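Local structure of putative hydroxymethylglutaryl-CoA synthase (Streptococcus mutans, 3SQZ) at residues 266-271 and 300-305; 47-52 and 401-406; 214-219 and 232-237; 155-160 and 205-210. The protein binds coenzyme A and probably catalyses the condensation of acetyl-CoA with acetoacetyl-CoA to 3-hydroxy-3-methylglutaryl-CoA, as in other HMG-CoA synthases. One frame throughout, in Å; residues are numbered along the deposited sequence.

Contact 1: residues 266-271 and 300-305; sequences FHLPFP and ASILYS. With COA (coenzyme A), chain D.
Leu268 carries the apolar part of this contact, its two methyls meeting different residues of the 300-305 segment. CD2 meets Ile302 CG2 at 3.8 Å, the two side chains crossing at about a right angle, while CD1 reaches the backbone at Ser301 O and the hydroxyl of Ser305, 3.4 Å from OG. Ile302 also packs against Pro271, whose CB lies 4.0 Å from Ile302 CD1. The isoleucine places CG1 between its backbone N and carbonyl carbon (chi1 67°), which leaves CG2 beside the N and directed at Leu268; one residue thus serves both apolar partners through different branches. No direct hydrogen bond joins the segments, and water does that work. One water accepts from Phe266 N and donates to Ser301 OG at 2.9 Å, a hydroxyl also bonded to Phe298 O within its own helix. A second links Leu268 O with Ser305 OG, 2.8 Å from the latter. All the touching residues are buried, so the two waters bridge polar groups inside the protein. In this thiolase fold the 266-271 loop leaves strand 263-266, outermost in the large sheet of this chain, and enters helix 271-279, with Phe270 at the N-cap position. The loop's other side faces coenzyme A: the pantetheine methyl CEP sits over one face of the Phe270 ring, 3.5 Å from CZ and offset toward the rim. His267, the predicted proton donor/acceptor, in one of its two modelled conformers has coenzyme A C2P at its ring edge, near the plane, and Pro269 CD over one face.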
# COMPACT_ATOMS: atom_id res chain seq x y z
N PHE A 266 1.62 -6.21 9.18
CA PHE A 266 1.70 -7.23 8.14
C PHE A 266 1.18 -6.71 6.82
O PHE A 266 0.34 -5.83 6.77
CB PHE A 266 0.86 -8.44 8.54
CG PHE A 266 1.25 -9.03 9.85
CD1 PHE A 266 2.17 -10.06 9.92
CD2 PHE A 266 0.75 -8.51 11.04
CE1 PHE A 266 2.56 -10.58 11.14
CE2 PHE A 266 1.14 -9.02 12.26
CZ PHE A 266 2.04 -10.07 12.31
N HIS A 267 1.67 -7.29 5.74
CA HIS A 267 1.08 -7.06 4.43
C HIS A 267 -0.41 -7.41 4.50
O HIS A 267 -0.78 -8.40 5.17
CB HIS A 267 1.82 -7.93 3.41
CG HIS A 267 1.16 -7.95 2.07
ND1 HIS A 267 0.77 -6.80 1.43
CD2 HIS A 267 0.81 -8.98 1.27
CE1 HIS A 267 0.19 -7.13 0.28
NE2 HIS A 267 0.21 -8.44 0.16
N LEU A 268 -1.26 -6.65 3.81
CA LEU A 268 -2.71 -6.70 4.00
C LEU A 268 -3.52 -6.85 2.71
O LEU A 268 -4.26 -5.96 2.31
CB LEU A 268 -3.18 -5.44 4.75
CG LEU A 268 -3.20 -5.55 6.27
CD1 LEU A 268 -3.26 -4.18 6.93
CD2 LEU A 268 -4.39 -6.39 6.68
N PRO A 269 -3.39 -8.00 2.04
CA PRO A 269 -4.23 -8.23 0.86
C PRO A 269 -5.69 -8.42 1.27
O PRO A 269 -6.59 -8.10 0.50
CB PRO A 269 -3.65 -9.52 0.26
CG PRO A 269 -3.00 -10.21 1.40
CD PRO A 269 -2.50 -9.14 2.34
N PHE A 270 -5.90 -8.96 2.46
CA PHE A 270 -7.20 -8.98 3.13
C PHE A 270 -6.90 -9.22 4.61
O PHE A 270 -5.91 -9.88 4.94
CB PHE A 270 -8.16 -10.01 2.53
CG PHE A 270 -7.64 -11.43 2.48
CD1 PHE A 270 -8.07 -12.38 3.39
CD2 PHE A 270 -6.73 -11.82 1.49
CE1 PHE A 270 -7.61 -13.69 3.33
CE2 PHE A 270 -6.26 -13.12 1.43
CZ PHE A 270 -6.71 -14.06 2.35
N PRO A 271 -7.71 -8.66 5.52
CA PRO A 271 -7.29 -8.70 6.92
C PRO A 271 -7.20 -10.09 7.54
O PRO A 271 -6.38 -10.28 8.43
CB PRO A 271 -8.33 -7.82 7.63
CG PRO A 271 -8.76 -6.87 6.57
CD PRO A 271 -8.81 -7.70 5.31
N ALA A 300 -6.17 -2.36 15.46
CA ALA A 300 -6.05 -0.99 14.99
C ALA A 300 -5.48 -0.96 13.57
O ALA A 300 -5.90 -0.17 12.74
CB ALA A 300 -5.18 -0.17 15.93
N SER A 301 -4.50 -1.82 13.31
CA SER A 301 -3.78 -1.82 12.04
C SER A 301 -4.62 -2.26 10.84
O SER A 301 -4.28 -1.92 9.71
CB SER A 301 -2.49 -2.65 12.13
OG SER A 301 -2.74 -4.04 11.99
N ILE A 302 -5.71 -3.00 11.08
CA ILE A 302 -6.52 -3.49 9.97
C ILE A 302 -7.77 -2.66 9.69
O ILE A 302 -8.50 -2.93 8.74
CB ILE A 302 -6.90 -4.99 10.14
CG1 ILE A 302 -7.85 -5.20 11.32
CG2 ILE A 302 -5.64 -5.84 10.27
CD1 ILE A 302 -8.32 -6.64 11.45
N LEU A 303 -8.00 -1.63 10.49
CA LEU A 303 -9.22 -0.84 10.38
C LEU A 303 -9.42 -0.24 8.98
O LEU A 303 -10.51 -0.32 8.42
CB LEU A 303 -9.20 0.28 11.41
CG LEU A 303 -10.41 0.62 12.27
CD1 LEU A 303 -11.17 -0.61 12.73
CD2 LEU A 303 -9.91 1.40 13.47
N TYR A 304 -8.39 0.37 8.42
CA TYR A 304 -8.55 1.00 7.11
C TYR A 304 -8.73 -0.04 6.01
O TYR A 304 -9.57 0.12 5.12
CB TYR A 304 -7.40 1.95 6.78
CG TYR A 304 -7.29 3.14 7.70
CD1 TYR A 304 -8.36 3.55 8.50
CD2 TYR A 304 -6.11 3.87 7.77
CE1 TYR A 304 -8.25 4.65 9.34
CE2 TYR A 304 -5.99 4.96 8.60
CZ TYR A 304 -7.06 5.34 9.39
OH TYR A 304 -6.96 6.42 10.23
N SER A 305 -7.94 -1.11 6.07
CA SER A 305 -8.02 -2.13 5.04
C SER A 305 -9.41 -2.77 4.95
O SER A 305 -9.86 -3.14 3.87
CB SER A 305 -6.93 -3.18 5.29
OG SER A 305 -5.65 -2.58 5.07
N1A COA D . -18.89 -17.59 7.33
C2A COA D . -17.64 -17.30 7.76
N3A COA D . -16.55 -17.60 6.97
C4A COA D . -16.73 -18.18 5.76
C5A COA D . -18.02 -18.49 5.30
C6A COA D . -19.08 -18.20 6.07
N6A COA D . -20.40 -18.51 5.61
N7A COA D . -17.91 -19.07 4.06
C8A COA D . -16.62 -19.13 3.74
N9A COA D . -15.89 -18.59 4.83
C1B COA D . -14.46 -18.33 4.85
C2B COA D . -13.36 -19.35 5.26
O2B COA D . -13.48 -20.49 5.98
C3B COA D . -12.11 -18.50 5.13
O3B COA D . -11.26 -18.17 6.16
P3B COA D . -10.25 -19.17 6.76
O7A COA D . -9.04 -19.32 5.76
O8A COA D . -9.79 -18.49 8.09
O9A COA D . -10.92 -20.49 7.01
C4B COA D . -12.46 -17.61 4.00
O4B COA D . -13.76 -17.13 4.39
C5B COA D . -12.01 -17.79 2.59
O5B COA D . -12.69 -18.94 2.15
P1A COA D . -12.44 -19.49 0.69
O1A COA D . -10.90 -19.77 0.46
O2A COA D . -13.27 -20.74 0.47
O3A COA D . -12.91 -18.32 -0.29
P2A COA D . -12.50 -18.20 -1.82
O4A COA D . -12.34 -19.62 -2.48
O5A COA D . -13.55 -17.40 -2.55
O6A COA D . -11.09 -17.44 -1.91
CBP COA D . -9.34 -15.88 -1.29
CCP COA D . -10.66 -16.51 -0.95
CDP COA D . -8.29 -16.95 -1.32
CEP COA D . -8.96 -14.85 -0.25
CAP COA D . -9.48 -15.23 -2.64
OAP COA D . -10.23 -14.09 -2.58
C9P COA D . -8.14 -14.97 -3.31
O9P COA D . -7.48 -15.86 -3.83
N8P COA D . -7.71 -13.56 -3.35
C7P COA D . -6.39 -13.19 -3.81
C6P COA D . -5.28 -13.55 -2.84
C5P COA D . -3.91 -13.02 -3.27
O5P COA D . -3.81 -12.09 -4.03
N4P COA D . -2.74 -13.61 -2.68
C3P COA D . -1.41 -13.05 -2.99
C2P COA D . -0.70 -12.34 -1.88
S1P COA D . -0.68 -13.16 -0.32
O HOH W 1 -0.91 -5.09 10.06
O HOH W 2 -4.98 -3.18 2.46

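Contact 2: residues 47-52 and 401-406; sequences SQYVLN and EYQTGP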
# COMPACT_ATOMS: atom_id res chain seq x y z
N SER A 47 -9.48 5.89 -4.26
CA SER A 47 -10.41 6.34 -5.28
C SER A 47 -11.69 6.88 -4.64
O SER A 47 -11.86 6.85 -3.41
CB SER A 47 -10.72 5.19 -6.23
OG SER A 47 -11.14 4.06 -5.49
N GLN A 48 -12.59 7.38 -5.47
CA GLN A 48 -13.76 8.10 -4.98
C GLN A 48 -15.03 7.25 -4.92
O GLN A 48 -16.10 7.77 -4.62
CB GLN A 48 -14.01 9.34 -5.85
CG GLN A 48 -12.81 10.26 -6.00
CD GLN A 48 -12.29 10.79 -4.68
OE1 GLN A 48 -11.08 10.78 -4.41
NE2 GLN A 48 -13.20 11.29 -3.85
N TYR A 49 -14.90 5.96 -5.20
CA TYR A 49 -16.04 5.04 -5.25
C TYR A 49 -15.78 3.84 -4.34
O TYR A 49 -14.62 3.47 -4.09
CB TYR A 49 -16.25 4.52 -6.67
CG TYR A 49 -16.53 5.57 -7.70
CD1 TYR A 49 -17.83 6.02 -7.94
CD2 TYR A 49 -15.50 6.11 -8.45
CE1 TYR A 49 -18.08 6.98 -8.90
CE2 TYR A 49 -15.75 7.08 -9.41
CZ TYR A 49 -17.04 7.50 -9.63
OH TYR A 49 -17.26 8.46 -10.60
N VAL A 50 -16.85 3.22 -3.88
CA VAL A 50 -16.75 2.07 -3.00
C VAL A 50 -17.75 1.00 -3.40
O VAL A 50 -18.88 1.31 -3.81
CB VAL A 50 -16.95 2.49 -1.51
CG1 VAL A 50 -18.31 3.16 -1.27
CG2 VAL A 50 -16.75 1.31 -0.57
N LEU A 51 -17.32 -0.25 -3.32
CA LEU A 51 -18.18 -1.41 -3.48
C LEU A 51 -18.35 -2.04 -2.10
O LEU A 51 -17.38 -2.50 -1.49
CB LEU A 51 -17.57 -2.41 -4.45
CG LEU A 51 -18.34 -3.73 -4.61
CD1 LEU A 51 -19.72 -3.51 -5.23
CD2 LEU A 51 -17.53 -4.69 -5.46
N ASN A 52 -19.58 -2.06 -1.61
CA ASN A 52 -19.85 -2.66 -0.32
C ASN A 52 -19.93 -4.18 -0.47
O ASN A 52 -20.57 -4.69 -1.39
CB ASN A 52 -21.10 -2.04 0.31
CG ASN A 52 -20.86 -0.61 0.79
OD1 ASN A 52 -19.76 -0.28 1.24
ND2 ASN A 52 -21.87 0.24 0.68
N GLU A 401 -16.11 11.78 -17.77
CA GLU A 401 -15.61 12.36 -16.53
C GLU A 401 -16.15 11.57 -15.35
O GLU A 401 -17.36 11.41 -15.19
CB GLU A 401 -15.99 13.84 -16.40
CG GLU A 401 -15.33 14.50 -15.19
CD GLU A 401 -15.83 15.91 -14.93
OE1 GLU A 401 -16.52 16.49 -15.81
OE2 GLU A 401 -15.54 16.45 -13.84
N TYR A 402 -15.23 11.08 -14.53
CA TYR A 402 -15.57 10.34 -13.33
C TYR A 402 -15.10 11.15 -12.13
O TYR A 402 -14.34 12.11 -12.28
CB TYR A 402 -14.89 8.97 -13.33
CG TYR A 402 -15.40 8.04 -14.40
CD1 TYR A 402 -16.60 7.36 -14.23
CD2 TYR A 402 -14.69 7.82 -15.57
CE1 TYR A 402 -17.08 6.50 -15.20
CE2 TYR A 402 -15.15 6.96 -16.54
CZ TYR A 402 -16.35 6.30 -16.35
OH TYR A 402 -16.82 5.45 -17.32
N GLN A 403 -15.54 10.76 -10.95
CA GLN A 403 -15.03 11.37 -9.73
C GLN A 403 -13.61 10.89 -9.49
O GLN A 403 -13.34 9.69 -9.48
CB GLN A 403 -15.88 10.96 -8.55
CG GLN A 403 -17.31 11.40 -8.63
CD GLN A 403 -18.03 11.08 -7.35
OE1 GLN A 403 -18.88 10.19 -7.31
NE2 GLN A 403 -17.68 11.79 -6.29
N THR A 404 -12.71 11.85 -9.29
CA THR A 404 -11.32 11.55 -8.97
C THR A 404 -10.85 12.45 -7.84
O THR A 404 -11.60 13.31 -7.37
CB THR A 404 -10.38 11.75 -10.19
OG1 THR A 404 -10.33 13.14 -10.54
CG2 THR A 404 -10.85 10.95 -11.39
N GLY A 405 -9.61 12.26 -7.42
CA GLY A 405 -8.92 13.19 -6.55
C GLY A 405 -8.39 14.35 -7.37
O GLY A 405 -8.91 14.64 -8.46
N PRO A 406 -7.34 15.02 -6.88
CA PRO A 406 -6.85 16.24 -7.53
C PRO A 406 -6.29 16.04 -8.93
O PRO A 406 -6.28 17.00 -9.69
CB PRO A 406 -5.76 16.74 -6.57
CG PRO A 406 -5.39 15.55 -5.74
CD PRO A 406 -6.67 14.78 -5.59
O HOH W 3 -11.77 7.74 -8.19
O HOH W 4 -17.79 10.44 -3.96
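The phenol oxygen of Tyr49 accepts the backbone N-H of Gln403: N to OH is 2.9 Å and the angle at hydrogen 168°, a nearly straight bond. The same OH touches Tyr402 CB and lies in the plane of the Tyr402 ring, at its edge. The side chain of Gln403 crosses the phenol end of Tyr49 at a slant, with CB and CG each 3.5 Å from Tyr49 OH and the amide plane turned 76° from the ring. Gln48 covers the next part of the loop. Its CB meets Gln403 CB at 3.7 Å, and a bend at chi2 (-59°) turns the chain so that CG lies against the Thr404 carbonyl carbon, 3.5 Å away. The 401-406 loop leads from strand 397-398 to strand 407-413, and here it lies against the start of strand 49-52, the middle strand of a small three-stranded mixed sheet. Two waters complete the junction. One accepts from Gln48 N and donates to Gln403 O at 2.8 Å; the other donates to Gln48 O and accepts from Gln403 NE2 at 2.7 Å. Further out, Gln403 OE1 is hydrogen-bonded to Thr374 OG1, on strand 374-375 of that sheet, so both ends of its amide are held. Within the loop, Thr404 OG1 donates to Gly405 O at 2.9 Å, while backbone bonds from Gln48 to Thr374 and from Tyr49 to Ile78 fix the strand between its two neighbours.

Contact 3: residues 214-219 and 232-237; sequences RDIMDF and GMYSTK. With COA (coenzyme A), chain D.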
# COMPACT_ATOMS: atom_id res chain seq x y z
N ARG A 214 12.16 -16.72 -2.79
CA ARG A 214 11.81 -18.10 -3.11
C ARG A 214 11.00 -18.11 -4.41
O ARG A 214 9.95 -17.46 -4.48
CB ARG A 214 10.96 -18.70 -1.98
CG ARG A 214 10.65 -20.17 -2.08
CD ARG A 214 9.72 -20.59 -0.95
NE ARG A 214 10.34 -20.37 0.36
CZ ARG A 214 9.73 -20.58 1.52
NH1 ARG A 214 8.47 -20.99 1.55
NH2 ARG A 214 10.38 -20.37 2.66
N ASP A 215 11.45 -18.86 -5.41
CA ASP A 215 10.85 -18.87 -6.74
C ASP A 215 9.61 -19.76 -6.76
O ASP A 215 9.72 -20.98 -6.81
CB ASP A 215 11.92 -19.32 -7.73
CG ASP A 215 11.42 -19.44 -9.16
OD1 ASP A 215 10.31 -19.00 -9.49
OD2 ASP A 215 12.19 -20.00 -9.97
N ILE A 216 8.44 -19.14 -6.72
CA ILE A 216 7.16 -19.83 -6.69
C ILE A 216 6.15 -19.11 -7.58
O ILE A 216 6.39 -17.98 -8.02
CB ILE A 216 6.59 -19.96 -5.24
CG1 ILE A 216 6.32 -18.57 -4.62
CG2 ILE A 216 7.54 -20.79 -4.37
CD1 ILE A 216 5.53 -18.64 -3.33
N MET A 217 5.02 -19.76 -7.85
CA MET A 217 3.98 -19.15 -8.65
C MET A 217 2.64 -19.15 -7.91
O MET A 217 1.68 -19.79 -8.32
CB MET A 217 3.89 -19.79 -10.04
CG MET A 217 5.15 -19.53 -10.87
SD MET A 217 5.40 -17.76 -11.20
CE MET A 217 4.67 -17.61 -12.82
N ASP A 218 2.61 -18.44 -6.78
CA ASP A 218 1.38 -18.28 -6.02
C ASP A 218 0.43 -17.25 -6.63
O ASP A 218 -0.79 -17.39 -6.55
CB ASP A 218 1.67 -17.95 -4.55
CG ASP A 218 2.51 -16.68 -4.36
OD1 ASP A 218 2.21 -15.93 -3.40
OD2 ASP A 218 3.47 -16.45 -5.13
N PHE A 219 1.01 -16.19 -7.20
CA PHE A 219 0.26 -15.08 -7.80
C PHE A 219 1.24 -14.45 -8.78
O PHE A 219 2.42 -14.27 -8.45
CB PHE A 219 -0.15 -14.09 -6.69
CG PHE A 219 -0.66 -12.74 -7.16
CD1 PHE A 219 -1.96 -12.33 -6.88
CD2 PHE A 219 0.19 -11.82 -7.78
CE1 PHE A 219 -2.41 -11.08 -7.25
CE2 PHE A 219 -0.26 -10.58 -8.16
CZ PHE A 219 -1.57 -10.20 -7.89
N GLY A 232 -5.04 -19.14 -4.38
CA GLY A 232 -5.23 -18.45 -3.11
C GLY A 232 -4.72 -19.22 -1.90
O GLY A 232 -4.03 -18.67 -1.05
N MET A 233 -5.07 -20.49 -1.83
CA MET A 233 -4.67 -21.30 -0.68
C MET A 233 -3.15 -21.49 -0.63
O MET A 233 -2.54 -21.41 0.44
CB MET A 233 -5.37 -22.65 -0.73
N TYR A 234 -2.55 -21.74 -1.78
CA TYR A 234 -1.11 -21.90 -1.85
C TYR A 234 -0.42 -20.59 -1.47
O TYR A 234 0.59 -20.59 -0.75
CB TYR A 234 -0.73 -22.35 -3.26
CG TYR A 234 0.74 -22.49 -3.54
CD1 TYR A 234 1.39 -21.59 -4.35
CD2 TYR A 234 1.48 -23.56 -3.03
CE1 TYR A 234 2.73 -21.71 -4.64
CE2 TYR A 234 2.83 -23.70 -3.32
CZ TYR A 234 3.45 -22.76 -4.13
OH TYR A 234 4.79 -22.84 -4.46
N SER A 235 -0.96 -19.47 -1.93
CA SER A 235 -0.35 -18.20 -1.59
C SER A 235 -0.40 -17.95 -0.08
O SER A 235 0.58 -17.49 0.50
CB SER A 235 -1.01 -17.05 -2.34
OG SER A 235 -0.23 -15.89 -2.17
N THR A 236 -1.51 -18.28 0.56
CA THR A 236 -1.63 -18.15 2.01
C THR A 236 -0.57 -19.00 2.71
O THR A 236 0.11 -18.53 3.62
CB THR A 236 -3.03 -18.54 2.47
OG1 THR A 236 -3.95 -17.52 2.09
CG2 THR A 236 -3.07 -18.73 4.00
N LYS A 237 -0.43 -20.24 2.27
CA LYS A 237 0.56 -21.13 2.88
C LYS A 237 1.98 -20.59 2.72
O LYS A 237 2.80 -20.67 3.65
CB LYS A 237 0.46 -22.53 2.28
CG LYS A 237 1.47 -23.53 2.85
N1A COA D . -18.89 -17.59 7.33
C2A COA D . -17.64 -17.30 7.76
N3A COA D . -16.55 -17.60 6.97
C4A COA D . -16.73 -18.18 5.76
C5A COA D . -18.02 -18.49 5.30
C6A COA D . -19.08 -18.20 6.07
N6A COA D . -20.40 -18.51 5.61
N7A COA D . -17.91 -19.07 4.06
C8A COA D . -16.62 -19.13 3.74
N9A COA D . -15.89 -18.59 4.83
C1B COA D . -14.46 -18.33 4.85
C2B COA D . -13.36 -19.35 5.26
O2B COA D . -13.48 -20.49 5.98
C3B COA D . -12.11 -18.50 5.13
O3B COA D . -11.26 -18.17 6.16
P3B COA D . -10.25 -19.17 6.76
O7A COA D . -9.04 -19.32 5.76
O8A COA D . -9.79 -18.49 8.09
O9A COA D . -10.92 -20.49 7.01
C4B COA D . -12.46 -17.61 4.00
O4B COA D . -13.76 -17.13 4.39
C5B COA D . -12.01 -17.79 2.59
O5B COA D . -12.69 -18.94 2.15
P1A COA D . -12.44 -19.49 0.69
O1A COA D . -10.90 -19.77 0.46
O2A COA D . -13.27 -20.74 0.47
O3A COA D . -12.91 -18.32 -0.29
P2A COA D . -12.50 -18.20 -1.82
O4A COA D . -12.34 -19.62 -2.48
O5A COA D . -13.55 -17.40 -2.55
O6A COA D . -11.09 -17.44 -1.91
CBP COA D . -9.34 -15.88 -1.29
CCP COA D . -10.66 -16.51 -0.95
CDP COA D . -8.29 -16.95 -1.32
CEP COA D . -8.96 -14.85 -0.25
CAP COA D . -9.48 -15.23 -2.64
OAP COA D . -10.23 -14.09 -2.58
C9P COA D . -8.14 -14.97 -3.31
O9P COA D . -7.48 -15.86 -3.83
N8P COA D . -7.71 -13.56 -3.35
C7P COA D . -6.39 -13.19 -3.81
C6P COA D . -5.28 -13.55 -2.84
C5P COA D . -3.91 -13.02 -3.27
O5P COA D . -3.81 -12.09 -4.03
N4P COA D . -2.74 -13.61 -2.68
C3P COA D . -1.41 -13.05 -2.99
C2P COA D . -0.70 -12.34 -1.88
S1P COA D . -0.68 -13.16 -0.32
O HOH W 5 4.60 -22.47 -7.48
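Asp218 meets the first turn of the 232-254 helix along the length of its side chain. CB lies 3.6 Å from Ser235 CB and 3.7 Å from Tyr234 CD1, lodged between two successive helical residues. CG projects between the backbone N and the carbonyl carbon (chi1 58°), which carries the carboxylate to Ser235. At the tip, OD1 accepts the Ser235 hydroxyl with a separation of 2.7 Å from OG; the donor comes from the anti side, 16° out of the carboxylate plane. OD1 is also hydrogen-bonded to Tyr341 OH and Ser343 OG, and OD2 to Gly344 N. Four hydrogen bonds, three to OD1 and one to OD2, thus fix the orientation of this buried carboxylate and would probably stabilise its negative charge. The carboxylate in turn positions the serine: Ser235 OG lies 3.2 Å from C3P of coenzyme A, and Phe219 CD1 approaches the pantetheine carbonyl at 3.4 Å from O5P. Together with Gly232, whose CA lies against O9P, they line one side of the pantetheine pocket. Outside it, Tyr234 presents its ring edge to the Asp218 backbone N and its OH to Ile216, 3.4 Å from CG2. A water joins that OH to Met217 N. The 214-219 segment is the loop between strand 203-213 of the central sheet and short strand 219-220; it crosses the N-terminal turn of helix 232-254 and is tied by backbone bonds of Ile216 to Gly344 and Arg214 to Ala345, at the turn between strands 335-342 and 346-354.

Contact 4: residues 155-160 and 205-210; sequences AKLHVE and LHDETL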
# COMPACT_ATOMS: atom_id res chain seq x y z
N ALA A 155 15.77 4.51 -0.10
CA ALA A 155 15.55 5.88 0.34
C ALA A 155 16.35 6.19 1.61
O ALA A 155 17.01 7.23 1.71
CB ALA A 155 14.07 6.12 0.59
N LYS A 156 16.27 5.28 2.58
CA LYS A 156 16.93 5.46 3.86
C LYS A 156 18.45 5.56 3.68
O LYS A 156 19.09 6.44 4.25
CB LYS A 156 16.56 4.29 4.78
CG LYS A 156 16.95 4.46 6.23
CD LYS A 156 18.40 4.14 6.48
CE LYS A 156 18.69 4.19 7.97
NZ LYS A 156 20.09 3.81 8.27
N LEU A 157 19.02 4.67 2.88
CA LEU A 157 20.46 4.69 2.66
C LEU A 157 20.92 5.93 1.90
O LEU A 157 21.99 6.48 2.17
CB LEU A 157 20.92 3.44 1.92
CG LEU A 157 20.66 2.14 2.68
CD1 LEU A 157 21.14 0.95 1.86
CD2 LEU A 157 21.33 2.17 4.06
N HIS A 158 20.12 6.34 0.92
CA HIS A 158 20.43 7.54 0.14
C HIS A 158 20.49 8.77 1.04
O HIS A 158 21.42 9.58 0.95
CB HIS A 158 19.39 7.70 -0.97
CG HIS A 158 19.49 9.01 -1.69
ND1 HIS A 158 20.34 9.22 -2.76
CD2 HIS A 158 18.83 10.18 -1.50
CE1 HIS A 158 20.20 10.47 -3.18
NE2 HIS A 158 19.28 11.06 -2.44
N VAL A 159 19.51 8.93 1.92
CA VAL A 159 19.50 10.08 2.81
C VAL A 159 20.65 10.01 3.80
O VAL A 159 21.26 11.02 4.13
CB VAL A 159 18.15 10.23 3.53
CG1 VAL A 159 18.24 11.34 4.58
CG2 VAL A 159 17.05 10.53 2.52
N GLU A 160 20.97 8.81 4.28
CA GLU A 160 22.10 8.66 5.18
C GLU A 160 23.39 9.15 4.52
O GLU A 160 24.21 9.82 5.14
CB GLU A 160 22.25 7.22 5.67
CG GLU A 160 23.33 7.07 6.72
CD GLU A 160 23.32 5.72 7.40
OE1 GLU A 160 24.23 5.47 8.23
OE2 GLU A 160 22.41 4.91 7.14
N LEU A 205 13.86 4.59 10.97
CA LEU A 205 14.08 3.27 10.37
C LEU A 205 15.43 2.72 10.81
O LEU A 205 16.42 3.45 10.88
CB LEU A 205 14.03 3.35 8.85
CG LEU A 205 12.67 3.72 8.26
CD1 LEU A 205 12.79 3.97 6.76
CD2 LEU A 205 11.67 2.62 8.54
N HIS A 206 15.47 1.43 11.13
CA HIS A 206 16.71 0.82 11.58
C HIS A 206 17.37 -0.04 10.52
O HIS A 206 16.75 -0.37 9.52
CB HIS A 206 16.45 0.03 12.86
CG HIS A 206 15.96 0.91 13.97
ND1 HIS A 206 14.71 0.79 14.53
CD2 HIS A 206 16.55 1.96 14.59
CE1 HIS A 206 14.56 1.71 15.47
NE2 HIS A 206 15.66 2.43 15.53
N ASP A 207 18.63 -0.39 10.74
CA ASP A 207 19.41 -1.07 9.72
C ASP A 207 19.35 -2.59 9.78
O ASP A 207 19.88 -3.26 8.91
CB ASP A 207 20.87 -0.63 9.77
CG ASP A 207 21.05 0.78 9.26
OD1 ASP A 207 20.46 1.11 8.21
OD2 ASP A 207 21.78 1.54 9.91
N GLU A 208 18.70 -3.13 10.81
CA GLU A 208 18.58 -4.57 10.95
C GLU A 208 17.41 -5.05 10.11
O GLU A 208 16.25 -4.92 10.50
CB GLU A 208 18.38 -4.94 12.42
CG GLU A 208 19.60 -4.65 13.32
CD GLU A 208 19.74 -3.20 13.74
OE1 GLU A 208 18.78 -2.41 13.60
OE2 GLU A 208 20.83 -2.84 14.24
N THR A 209 17.71 -5.60 8.94
CA THR A 209 16.70 -6.06 8.01
C THR A 209 17.05 -7.46 7.55
O THR A 209 18.22 -7.83 7.56
CB THR A 209 16.61 -5.14 6.76
OG1 THR A 209 17.87 -5.15 6.07
CG2 THR A 209 16.29 -3.71 7.17
N LEU A 210 16.05 -8.24 7.15
CA LEU A 210 16.30 -9.55 6.58
C LEU A 210 15.25 -9.85 5.54
O LEU A 210 14.04 -9.79 5.83
CB LEU A 210 16.27 -10.62 7.67
CG LEU A 210 16.59 -12.03 7.16
CD1 LEU A 210 18.04 -12.14 6.71
CD2 LEU A 210 16.28 -13.06 8.24
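Helix 155-160 and the 205-210 backbone stay well apart, 7.4 Å between the CA atoms of Lys156 and Leu205 at their nearest, so side chains span the gap. Lys156 supplies most of the bridge. Its CG stands anti to the backbone N (chi1 -169°) and the chain then bends at chi2 (-80°) before running out extended. On the way CG passes Leu205 CB at 4.1 Å, the two side chains sliding past each other in opposite directions, and CE comes within 3.8 Å of Leu205 O. The ammonium group ends between two carboxylates. Across the contact, NZ donates to Asp207 OD1 at 2.7 Å, meeting it on the syn side and 24° out of the carboxylate plane; the two side chains cross at about a right angle. Within the helix, NZ donates to Glu160 OE2 at 2.8 Å, reaching that oxygen from above the carboxylate plane. The glutamate lies one turn on, an i to i+4 pairing that brings its carboxylate to the same amine that Asp207 holds. Helix 147-161 is thereby joined to the irregular break of strand 203-213, at 206-209, away from the annotated sites. Glu160 OE2 and Asp207 OD1 are 4.4 Å apart, and the shared lysine probably offsets their mutual repulsion; a single positive charge against two acids leaves this salt-bridge network with a likely net negative charge.

Contact 1 is the buried member of the set, whereas contact 2 lies at the surface and contacts 3 and 4 are partly buried. Contacts 1 and 3 both touch coenzyme A and come within about 4 Å of each other at their nearest atoms; the first relies on apolar side chains and bridging waters, the second on a buried carboxylate. Contacts 3 and 4 draw on adjoining parts of the chain, at strand 203-213 and the loop after it, yet their centres are 28 Å apart. Contact 4 is held by charges, contact 2 by a phenol, amides and waters, and these two lie on opposite sides of the chain's centre.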